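Local atomic coordinates of DNA protection during starvation protein (Brevibacillus brevis, PDB entry 1N1Q), a protein that forms a hollow twelve-subunit shell that, as in its relatives, probably oxidises and stores iron and shields DNA from oxidative damage. Residues A[16-21]-A[70-75]; A[28-33]-A[97-102]; A[46-51]-A[138-143]; A[82-87]-A[105-110]. All blocks are in the same frame, centred on the assembly; numbering follows the deposited sequence.

Interaction 1 of 4, residues A[16-21]-A[70-75]; sequences QVANWV and SPIATL
Next to the contact of V17 and A18 with I72, one polar atom of the same helix is gripped twice: N19 OD1 accepts the backbone N-H groups of both S83 and I84, which ties helix 4-33 to the loop that follows helix 75-81. The amide is held at its other end too. N19 ND2 donates to Q16 OE1 at 3.2 Å with a nearly straight N-H...O angle of 174°, the acceptor lying in N19's amide plane while the donor stands above the carbonyl plane of Q16. No hydrogen bond forms across the two segments; the contact is van der Waals, a methyl against a carbonyl oxygen with apolar pairs beside it. CG1 of V17, turned anti to the backbone N (chi1 166°), reaches I72 O at 3.4 Å and I72 CB at 4.3 Å, and CB of A18 meets I72 CG2 at 4.5 Å. These touches place the linker 70-74 and the start of helix 75-81 along one flank of the first helix of a ferritin-like four-helix bundle. This short helix is the extra helix of Dps proteins, set between the second and third bundle helices. T74 is its N-cap, OG1 bonding to the backbone N of A77. One turn beyond V17, V21 CG1 touches L75 CD2 at 4.2 Å, the two side chains crossing at about a right angle; although CB of L75 points away from helix 4-33, its branched end comes back to V21. V25 of the second subunit packs on both of these residues, and N29 ND2 of that subunit bonds to A73 O.

Interaction 2 of 4, residues A[28-33]-A[97-102]; sequences HNFHWN and VSSVVN. With FEO (mu-oxo-diiron), chain F.
F30 and H31, neighbours on the last turns of helix 4-33, face different parts of the ferritin-like four-helix bundle: F30 meets S99 and V100 of helix 93-120, whereas H31 binds the di-nuclear ferroxidase centre at the twofold interface. The helix-to-helix contact is van der Waals packing, with no hydrogen bond between the segments, made at the edge of the phenyl ring. V100 CG2 lies near the ring plane, 4.0 Å from F30 CD1, and the two side chains slide past each other in opposite directions. S99 OG sits at the same rim, 3.8 Å from F30 CZ, again near the plane, so neither partner lies over a face. Within helix 4-33, N33 ND2 donates to N29 OD1 at 2.9 Å, from well above the carbonyl plane (65° out of it). Across the subunit interface, W32 NE1 bonds to D58 OD1 of the second subunit, an arrangement consistent with W32 positioning this first-shell carboxylate. Metal coordination supplies the remaining contacts. CG of H31 lies anti to the backbone N (chi1 173°), ND1 bonds to H43 O, and the ring stacks on H43 and meets Y50 edge-to-face; together these fix the ring rotation. NE2 of H31 binds FE1 at 2.2 Å, and D58 OD2 and E62 OE2 of the second subunit are the two further ligands of that iron. The bridging oxo lies at the edge of the H31 ring, 3.1 Å from NE2, and FE2 carries water 1 at 2.2 Å.

Interaction 3 of 4, residues A[46-51]-A[138-143]; sequences FEELYT and EKHVWM
The imidazole of H140 is met by L49 over one face and by E48 at its edge, which joins helix 39-66 to helix 124-148 in the ferritin-like four-helix bundle. L49 CD2 stands above the ring in a CH-pi contact, 3.6 Å from the centroid and 16° off the ring normal, somewhat displaced toward CE1 and NE2. L49 and H140 slide past each other in opposite directions, and the CD2 methyl does the touching; L49 also packs on L27 of helix 4-33. E48 comes from the opposite direction to H140. It is extended, CG opposite the backbone N (chi1 176°), and spans toward the other helix to put OE2 near the ring plane, 3.6 Å from H140 CE1. Carboxylate and ring planes are 57° apart. The polar end of the ring is secured by a hydrogen bond between H140 NE2 and E52 OE1, which, with the L49 methyl over the face, probably limits turning of the ring. Replacing H140 by alanine is likely to leave E52 OE1 without this partner and to open a gap beneath the L49 methyl. E48 itself is held mainly by K45, whose NZ makes a salt bridge with OE1.

Interaction 4 of 4, residues A[82-87]-A[105-110]; sequences ASIKEA and VDLVGE
S83 and I84, just after helix 75-81, fasten its trailing loop to E110 and L107 of helix 93-120, the third long helix of the ferritin-like four-helix bundle. S83 comes first. With chi1 at 55°, OG is aimed at the helix and donates to E110 OE2 at 2.6 Å, meeting the carboxylate on its syn side and 20° out of plane. D106 OD2 is more distant, 3.9 Å from S83 OG. The other carboxylate oxygen of E110, OE1, takes a hydrogen bond from Q16 NE2 and a weak one from N19 ND2, so E110 links the loop with helix 4-33. A leucine in place of E110 would probably leave S83 OG and Q16 NE2 without their acceptor and let the loop's hydroxyl turn. I84 follows with an apolar contact. Its CD1 touches L107 CD2 at 3.6 Å and L107 CG at 3.8 Å, the two side chains crossing at about a right angle. I84 also packs on L23 and L107 on L137, which carries the apolar contact into the bundle core. Farther along, E86 turns to the second subunit: its OE2 bonds to L75 N, and its OE1 to A76 N, of that subunit.

In the fold
Together the four contacts draw on all four long helices, and on the linker and loop flanking helix 75-81. Interactions 1 and 2 share helix 4-33, with centres 20 Å apart; interactions 2 and 4 share helix 93-120, their centres 13 Å apart. Interactions 2 and 3 are the closest pair, at 10 Å, and touch through H31 against Y50 and E47 and F30 against F46. Along the chain, interaction 1 closes before interaction 4 opens, and interaction 3 spans both segments of interaction 4, whereas 1 and 2 interleave. The bundle core is thus joined to the linker around helix 75-81. Interactions 1, 2 and 4 extend to the twofold-related subunit, at whose interface with this chain the iron centres lie, and Y50 of interaction 3 also packs on it.

Interaction 1 of 4, residues A[16-21]-A[70-75]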
# COMPACT_ATOMS: atom_id res chain seq x y z
N GLN A 16 5.27 -1.18 32.00
CA GLN A 16 5.61 -2.28 31.12
C GLN A 16 5.58 -1.83 29.66
O GLN A 16 6.30 -2.38 28.82
CB GLN A 16 4.67 -3.46 31.35
CG GLN A 16 4.78 -4.03 32.76
CD GLN A 16 6.23 -4.20 33.20
OE1 GLN A 16 7.05 -4.77 32.48
NE2 GLN A 16 6.55 -3.71 34.40
N VAL A 17 4.74 -0.85 29.36
CA VAL A 17 4.68 -0.31 28.01
C VAL A 17 6.06 0.29 27.76
O VAL A 17 6.66 0.07 26.71
CB VAL A 17 3.62 0.82 27.87
CG1 VAL A 17 3.83 1.57 26.56
CG2 VAL A 17 2.21 0.22 27.90
N ALA A 18 6.57 1.03 28.75
CA ALA A 18 7.87 1.66 28.63
C ALA A 18 8.97 0.61 28.49
O ALA A 18 9.88 0.75 27.67
CB ALA A 18 8.14 2.54 29.85
N ASN A 19 8.88 -0.45 29.30
CA ASN A 19 9.88 -1.52 29.26
C ASN A 19 9.94 -2.18 27.90
O ASN A 19 11.02 -2.40 27.36
CB ASN A 19 9.59 -2.58 30.32
CG ASN A 19 10.08 -2.18 31.70
OD1 ASN A 19 11.01 -1.39 31.82
ND2 ASN A 19 9.49 -2.75 32.74
N TRP A 20 8.78 -2.51 27.34
CA TRP A 20 8.73 -3.17 26.05
C TRP A 20 9.09 -2.26 24.88
O TRP A 20 9.55 -2.74 23.84
CB TRP A 20 7.37 -3.84 25.84
CG TRP A 20 7.27 -5.11 26.62
CD1 TRP A 20 6.57 -5.31 27.78
CD2 TRP A 20 7.99 -6.32 26.37
NE1 TRP A 20 6.81 -6.58 28.26
CE2 TRP A 20 7.68 -7.22 27.42
CE3 TRP A 20 8.87 -6.73 25.36
CZ2 TRP A 20 8.23 -8.50 27.48
CZ3 TRP A 20 9.42 -8.00 25.42
CH2 TRP A 20 9.09 -8.88 26.48
N VAL A 21 8.88 -0.96 25.04
CA VAL A 21 9.26 -0.02 23.99
C VAL A 21 10.79 -0.01 23.96
O VAL A 21 11.40 0.02 22.90
CB VAL A 21 8.73 1.40 24.27
CG1 VAL A 21 9.20 2.38 23.19
CG2 VAL A 21 7.23 1.38 24.31
N SER A 70 -4.08 6.80 29.80
CA SER A 70 -3.40 7.20 28.58
C SER A 70 -2.06 6.48 28.57
O SER A 70 -1.30 6.55 29.53
CB SER A 70 -3.17 8.71 28.54
OG SER A 70 -4.34 9.39 28.10
N PRO A 71 -1.77 5.75 27.48
CA PRO A 71 -0.52 5.00 27.34
C PRO A 71 0.73 5.81 27.10
O PRO A 71 0.70 6.86 26.46
CB PRO A 71 -0.80 4.08 26.17
CG PRO A 71 -1.62 4.98 25.27
CD PRO A 71 -2.60 5.60 26.26
N ILE A 72 1.85 5.32 27.62
CA ILE A 72 3.10 6.01 27.39
C ILE A 72 3.34 5.82 25.90
O ILE A 72 3.32 4.69 25.39
CB ILE A 72 4.19 5.44 28.30
CG1 ILE A 72 4.06 6.19 29.65
CG2 ILE A 72 5.59 5.53 27.65
CD1 ILE A 72 4.84 5.59 30.79
N ALA A 73 3.54 6.94 25.21
CA ALA A 73 3.71 6.89 23.77
C ALA A 73 4.74 7.84 23.17
O ALA A 73 4.48 8.50 22.17
CB ALA A 73 2.35 7.11 23.10
N THR A 74 5.91 7.90 23.80
CA THR A 74 7.02 8.71 23.32
C THR A 74 8.25 7.96 23.80
O THR A 74 8.17 7.20 24.78
CB THR A 74 7.05 10.14 23.91
OG1 THR A 74 7.23 10.06 25.33
CG2 THR A 74 5.77 10.89 23.57
N LEU A 75 9.38 8.16 23.13
CA LEU A 75 10.60 7.49 23.53
C LEU A 75 11.12 8.12 24.82
O LEU A 75 11.67 7.44 25.68
CB LEU A 75 11.67 7.61 22.44
CG LEU A 75 11.32 7.09 21.05
CD1 LEU A 75 12.60 6.98 20.23
CD2 LEU A 75 10.64 5.73 21.14

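Interaction 2 of 4, residues A[28-33]-A[97-102]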
# COMPACT_ATOMS: atom_id res chain seq x y z
N HIS A 28 16.37 -5.43 18.80
CA HIS A 28 16.79 -5.12 17.43
C HIS A 28 18.30 -4.96 17.48
O HIS A 28 19.02 -5.40 16.58
CB HIS A 28 16.15 -3.81 16.95
CG HIS A 28 14.87 -4.01 16.19
ND1 HIS A 28 14.84 -4.33 14.85
CD2 HIS A 28 13.58 -3.93 16.59
CE1 HIS A 28 13.59 -4.44 14.45
NE2 HIS A 28 12.80 -4.20 15.49
N ASN A 29 18.78 -4.32 18.54
CA ASN A 29 20.22 -4.09 18.72
C ASN A 29 20.96 -5.42 18.67
O ASN A 29 21.94 -5.57 17.95
CB ASN A 29 20.48 -3.40 20.06
CG ASN A 29 21.94 -3.00 20.23
OD1 ASN A 29 22.84 -3.83 20.17
ND2 ASN A 29 22.17 -1.70 20.46
N PHE A 30 20.48 -6.39 19.44
CA PHE A 30 21.09 -7.71 19.49
C PHE A 30 20.91 -8.45 18.16
O PHE A 30 21.82 -9.16 17.70
CB PHE A 30 20.49 -8.51 20.65
CG PHE A 30 20.80 -7.93 22.02
CD1 PHE A 30 20.19 -8.43 23.16
CD2 PHE A 30 21.73 -6.90 22.15
CE1 PHE A 30 20.49 -7.91 24.42
CE2 PHE A 30 22.04 -6.37 23.41
CZ PHE A 30 21.42 -6.88 24.55
N HIS A 31 19.75 -8.27 17.55
CA HIS A 31 19.42 -8.88 16.26
C HIS A 31 20.46 -8.44 15.23
O HIS A 31 20.95 -9.24 14.43
CB HIS A 31 18.03 -8.41 15.85
CG HIS A 31 17.61 -8.83 14.47
ND1 HIS A 31 17.22 -10.11 14.15
CD2 HIS A 31 17.46 -8.10 13.33
CE1 HIS A 31 16.84 -10.16 12.89
NE2 HIS A 31 16.97 -8.95 12.37
N TRP A 32 20.79 -7.16 15.28
CA TRP A 32 21.75 -6.56 14.35
C TRP A 32 23.22 -6.81 14.64
O TRP A 32 23.99 -7.16 13.76
CB TRP A 32 21.55 -5.04 14.29
CG TRP A 32 20.20 -4.60 13.82
CD1 TRP A 32 19.43 -5.20 12.86
CD2 TRP A 32 19.47 -3.44 14.24
NE1 TRP A 32 18.28 -4.49 12.66
CE2 TRP A 32 18.27 -3.40 13.49
CE3 TRP A 32 19.72 -2.42 15.18
CZ2 TRP A 32 17.31 -2.39 13.65
CZ3 TRP A 32 18.76 -1.42 15.34
CH2 TRP A 32 17.57 -1.41 14.58
N ASN A 33 23.62 -6.64 15.90
CA ASN A 33 25.02 -6.76 16.28
C ASN A 33 25.57 -8.11 16.71
O ASN A 33 26.79 -8.25 16.87
CB ASN A 33 25.33 -5.72 17.36
CG ASN A 33 25.08 -4.31 16.89
OD1 ASN A 33 25.62 -3.88 15.87
ND2 ASN A 33 24.27 -3.57 17.63
N VAL A 97 22.49 -12.90 25.16
CA VAL A 97 21.55 -13.89 25.67
C VAL A 97 21.41 -13.70 27.18
O VAL A 97 20.30 -13.66 27.72
CB VAL A 97 22.03 -15.33 25.39
CG1 VAL A 97 21.07 -16.34 25.99
CG2 VAL A 97 22.14 -15.54 23.88
N SER A 98 22.55 -13.58 27.85
CA SER A 98 22.57 -13.39 29.29
C SER A 98 21.82 -12.11 29.69
O SER A 98 21.13 -12.07 30.71
CB SER A 98 24.02 -13.33 29.77
OG SER A 98 24.09 -13.34 31.18
N SER A 99 21.94 -11.08 28.86
CA SER A 99 21.25 -9.82 29.12
C SER A 99 19.73 -9.98 29.01
O SER A 99 18.97 -9.41 29.80
CB SER A 99 21.74 -8.75 28.14
OG SER A 99 20.96 -7.57 28.25
N VAL A 100 19.28 -10.75 28.03
CA VAL A 100 17.85 -10.97 27.86
C VAL A 100 17.34 -11.78 29.04
O VAL A 100 16.24 -11.54 29.54
CB VAL A 100 17.54 -11.73 26.56
CG1 VAL A 100 16.05 -12.02 26.46
CG2 VAL A 100 17.99 -10.90 25.36
N VAL A 101 18.15 -12.73 29.50
CA VAL A 101 17.76 -13.53 30.65
C VAL A 101 17.58 -12.61 31.86
O VAL A 101 16.58 -12.70 32.56
CB VAL A 101 18.83 -14.60 30.98
CG1 VAL A 101 18.56 -15.21 32.36
CG2 VAL A 101 18.81 -15.70 29.92
N ASN A 102 18.55 -11.72 32.09
CA ASN A 102 18.47 -10.79 33.21
C ASN A 102 17.23 -9.90 33.10
O ASN A 102 16.51 -9.73 34.08
CB ASN A 102 19.71 -9.89 33.27
CG ASN A 102 20.97 -10.66 33.64
OD1 ASN A 102 20.90 -11.74 34.23
ND2 ASN A 102 22.12 -10.10 33.30
FE1 FEO F . 16.44 -8.04 10.46
FE2 FEO F . 16.63 -10.29 8.03
O FEO F . 15.59 -9.61 9.65
O HOH W 1 18.79 -10.23 7.92

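Interaction 3 of 4, residues A[46-51]-A[138-143]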
# COMPACT_ATOMS: atom_id res chain seq x y z
N PHE A 46 16.32 -13.31 18.22
CA PHE A 46 16.06 -11.92 18.57
C PHE A 46 14.94 -11.30 17.75
O PHE A 46 14.22 -10.43 18.24
CB PHE A 46 17.37 -11.13 18.46
CG PHE A 46 18.41 -11.53 19.49
CD1 PHE A 46 19.75 -11.62 19.15
CD2 PHE A 46 18.04 -11.82 20.79
CE1 PHE A 46 20.71 -12.00 20.09
CE2 PHE A 46 18.98 -12.20 21.75
CZ PHE A 46 20.32 -12.29 21.40
N GLU A 47 14.76 -11.73 16.50
CA GLU A 47 13.66 -11.20 15.69
C GLU A 47 12.35 -11.72 16.29
O GLU A 47 11.38 -10.97 16.43
CB GLU A 47 13.76 -11.65 14.23
CG GLU A 47 12.43 -11.43 13.48
CD GLU A 47 12.49 -11.78 12.01
OE1 GLU A 47 13.27 -12.67 11.62
OE2 GLU A 47 11.73 -11.17 11.23
N GLU A 48 12.33 -13.00 16.64
CA GLU A 48 11.16 -13.62 17.25
C GLU A 48 10.77 -12.82 18.49
O GLU A 48 9.59 -12.52 18.71
CB GLU A 48 11.50 -15.06 17.66
CG GLU A 48 10.37 -15.79 18.40
CD GLU A 48 10.83 -17.09 19.05
OE1 GLU A 48 11.83 -17.68 18.58
OE2 GLU A 48 10.19 -17.54 20.02
N LEU A 49 11.77 -12.46 19.29
CA LEU A 49 11.53 -11.71 20.52
C LEU A 49 11.10 -10.25 20.30
O LEU A 49 10.22 -9.77 21.01
CB LEU A 49 12.76 -11.78 21.43
CG LEU A 49 13.11 -13.20 21.93
CD1 LEU A 49 14.38 -13.17 22.77
CD2 LEU A 49 11.94 -13.76 22.74
N TYR A 50 11.69 -9.54 19.35
CA TYR A 50 11.23 -8.17 19.17
C TYR A 50 9.85 -8.16 18.52
O TYR A 50 9.07 -7.22 18.71
CB TYR A 50 12.25 -7.28 18.41
CG TYR A 50 12.52 -7.54 16.94
CD1 TYR A 50 11.51 -7.43 15.97
CD2 TYR A 50 13.82 -7.78 16.49
CE1 TYR A 50 11.80 -7.55 14.61
CE2 TYR A 50 14.12 -7.90 15.14
CZ TYR A 50 13.11 -7.78 14.21
OH TYR A 50 13.43 -7.87 12.87
N THR A 51 9.53 -9.21 17.78
CA THR A 51 8.21 -9.31 17.15
C THR A 51 7.20 -9.46 18.28
O THR A 51 6.13 -8.86 18.25
CB THR A 51 8.13 -10.52 16.20
OG1 THR A 51 9.08 -10.34 15.13
CG2 THR A 51 6.73 -10.65 15.63
N GLU A 138 8.87 -16.70 31.31
CA GLU A 138 9.42 -17.79 32.10
C GLU A 138 9.86 -18.93 31.18
O GLU A 138 10.87 -19.58 31.43
CB GLU A 138 8.39 -18.27 33.13
CG GLU A 138 8.15 -17.25 34.25
CD GLU A 138 7.11 -17.70 35.26
OE1 GLU A 138 6.56 -18.80 35.11
OE2 GLU A 138 6.84 -16.94 36.22
N LYS A 139 9.12 -19.17 30.11
CA LYS A 139 9.47 -20.22 29.18
C LYS A 139 10.73 -19.82 28.41
O LYS A 139 11.64 -20.64 28.24
CB LYS A 139 8.32 -20.49 28.21
CG LYS A 139 8.61 -21.59 27.21
CD LYS A 139 7.38 -21.91 26.37
CE LYS A 139 7.71 -22.96 25.30
NZ LYS A 139 6.50 -23.32 24.50
N HIS A 140 10.79 -18.57 27.96
CA HIS A 140 11.96 -18.08 27.25
C HIS A 140 13.18 -18.16 28.15
O HIS A 140 14.28 -18.50 27.69
CB HIS A 140 11.78 -16.62 26.81
CG HIS A 140 10.92 -16.45 25.60
ND1 HIS A 140 11.11 -17.16 24.44
CD2 HIS A 140 9.88 -15.61 25.35
CE1 HIS A 140 10.24 -16.77 23.53
NE2 HIS A 140 9.48 -15.83 24.06
N VAL A 141 13.00 -17.84 29.43
CA VAL A 141 14.11 -17.88 30.38
C VAL A 141 14.73 -19.27 30.48
O VAL A 141 15.95 -19.41 30.51
CB VAL A 141 13.67 -17.38 31.78
CG1 VAL A 141 14.75 -17.69 32.82
CG2 VAL A 141 13.44 -15.87 31.74
N TRP A 142 13.90 -20.30 30.54
CA TRP A 142 14.43 -21.66 30.61
C TRP A 142 15.28 -21.96 29.37
O TRP A 142 16.39 -22.47 29.47
CB TRP A 142 13.30 -22.70 30.70
CG TRP A 142 13.60 -23.97 29.95
CD1 TRP A 142 14.68 -24.80 30.12
CD2 TRP A 142 12.84 -24.53 28.87
NE1 TRP A 142 14.64 -25.83 29.21
CE2 TRP A 142 13.52 -25.68 28.43
CE3 TRP A 142 11.65 -24.16 28.23
CZ2 TRP A 142 13.05 -26.48 27.38
CZ3 TRP A 142 11.18 -24.94 27.19
CH2 TRP A 142 11.88 -26.09 26.77
N MET A 143 14.74 -21.64 28.19
CA MET A 143 15.46 -21.90 26.95
C MET A 143 16.77 -21.13 26.81
O MET A 143 17.78 -21.69 26.40
CB MET A 143 14.57 -21.59 25.75
CG MET A 143 13.38 -22.50 25.61
SD MET A 143 12.40 -22.15 24.14
CE MET A 143 11.13 -21.16 24.83

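Interaction 4 of 4, residues A[82-87]-A[105-110]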
# COMPACT_ATOMS: atom_id res chain seq x y z
N ALA A 82 10.95 3.28 32.08
CA ALA A 82 11.44 1.90 31.98
C ALA A 82 12.48 1.54 33.04
O ALA A 82 13.31 2.37 33.43
CB ALA A 82 12.03 1.66 30.60
N SER A 83 12.43 0.29 33.51
CA SER A 83 13.38 -0.20 34.49
C SER A 83 14.45 -0.97 33.71
O SER A 83 15.50 -1.31 34.25
CB SER A 83 12.69 -1.13 35.50
OG SER A 83 12.02 -2.19 34.85
N ILE A 84 14.16 -1.22 32.44
CA ILE A 84 15.08 -1.92 31.56
C ILE A 84 16.13 -0.96 30.98
O ILE A 84 15.78 0.12 30.50
CB ILE A 84 14.31 -2.62 30.41
CG1 ILE A 84 13.26 -3.57 31.00
CG2 ILE A 84 15.30 -3.33 29.49
CD1 ILE A 84 13.29 -4.97 30.48
N LYS A 85 17.42 -1.33 31.02
CA LYS A 85 18.51 -0.51 30.48
C LYS A 85 18.74 -0.83 29.00
O LYS A 85 18.43 -1.93 28.55
CB LYS A 85 19.83 -0.75 31.25
CG LYS A 85 19.77 -0.51 32.75
CD LYS A 85 19.42 0.92 33.10
CE LYS A 85 19.71 1.18 34.58
NZ LYS A 85 19.11 2.45 35.07
N GLU A 86 19.28 0.13 28.26
CA GLU A 86 19.54 -0.05 26.83
C GLU A 86 20.84 -0.81 26.65
O GLU A 86 21.65 -0.88 27.58
CB GLU A 86 19.59 1.31 26.14
CG GLU A 86 18.32 2.13 26.37
CD GLU A 86 17.99 3.05 25.22
OE1 GLU A 86 18.48 4.20 25.20
OE2 GLU A 86 17.24 2.61 24.33
N ALA A 87 21.04 -1.39 25.48
CA ALA A 87 22.25 -2.15 25.21
C ALA A 87 23.47 -1.23 25.28
O ALA A 87 23.36 -0.02 25.11
CB ALA A 87 22.17 -2.79 23.83
N VAL A 105 14.00 -11.87 33.62
CA VAL A 105 13.88 -12.24 35.02
C VAL A 105 13.37 -11.03 35.82
O VAL A 105 12.52 -11.18 36.69
CB VAL A 105 15.24 -12.72 35.60
CG1 VAL A 105 15.12 -12.95 37.11
CG2 VAL A 105 15.66 -14.00 34.92
N ASP A 106 13.89 -9.85 35.50
CA ASP A 106 13.47 -8.63 36.17
C ASP A 106 11.98 -8.39 35.89
O ASP A 106 11.20 -8.11 36.80
CB ASP A 106 14.32 -7.46 35.69
CG ASP A 106 14.16 -6.22 36.56
OD1 ASP A 106 13.94 -6.39 37.77
OD2 ASP A 106 14.29 -5.10 36.02
N LEU A 107 11.58 -8.52 34.63
CA LEU A 107 10.19 -8.32 34.24
C LEU A 107 9.25 -9.30 34.93
O LEU A 107 8.14 -8.94 35.30
CB LEU A 107 10.03 -8.44 32.72
CG LEU A 107 10.75 -7.39 31.87
CD1 LEU A 107 10.30 -7.53 30.43
CD2 LEU A 107 10.46 -5.99 32.39
N VAL A 108 9.68 -10.55 35.08
CA VAL A 108 8.84 -11.54 35.75
C VAL A 108 8.52 -11.06 37.16
O VAL A 108 7.38 -11.15 37.62
CB VAL A 108 9.53 -12.93 35.82
CG1 VAL A 108 8.84 -13.82 36.86
CG2 VAL A 108 9.47 -13.61 34.46
N GLY A 109 9.53 -10.53 37.84
CA GLY A 109 9.34 -10.02 39.18
C GLY A 109 8.39 -8.84 39.19
O GLY A 109 7.51 -8.75 40.05
N GLU A 110 8.56 -7.93 38.24
CA GLU A 110 7.70 -6.76 38.16
C GLU A 110 6.28 -7.16 37.78
O GLU A 110 5.31 -6.57 38.26
CB GLU A 110 8.24 -5.75 37.14
CG GLU A 110 9.60 -5.17 37.51
CD GLU A 110 10.04 -4.04 36.59
OE1 GLU A 110 9.39 -3.81 35.55
OE2 GLU A 110 11.04 -3.37 36.91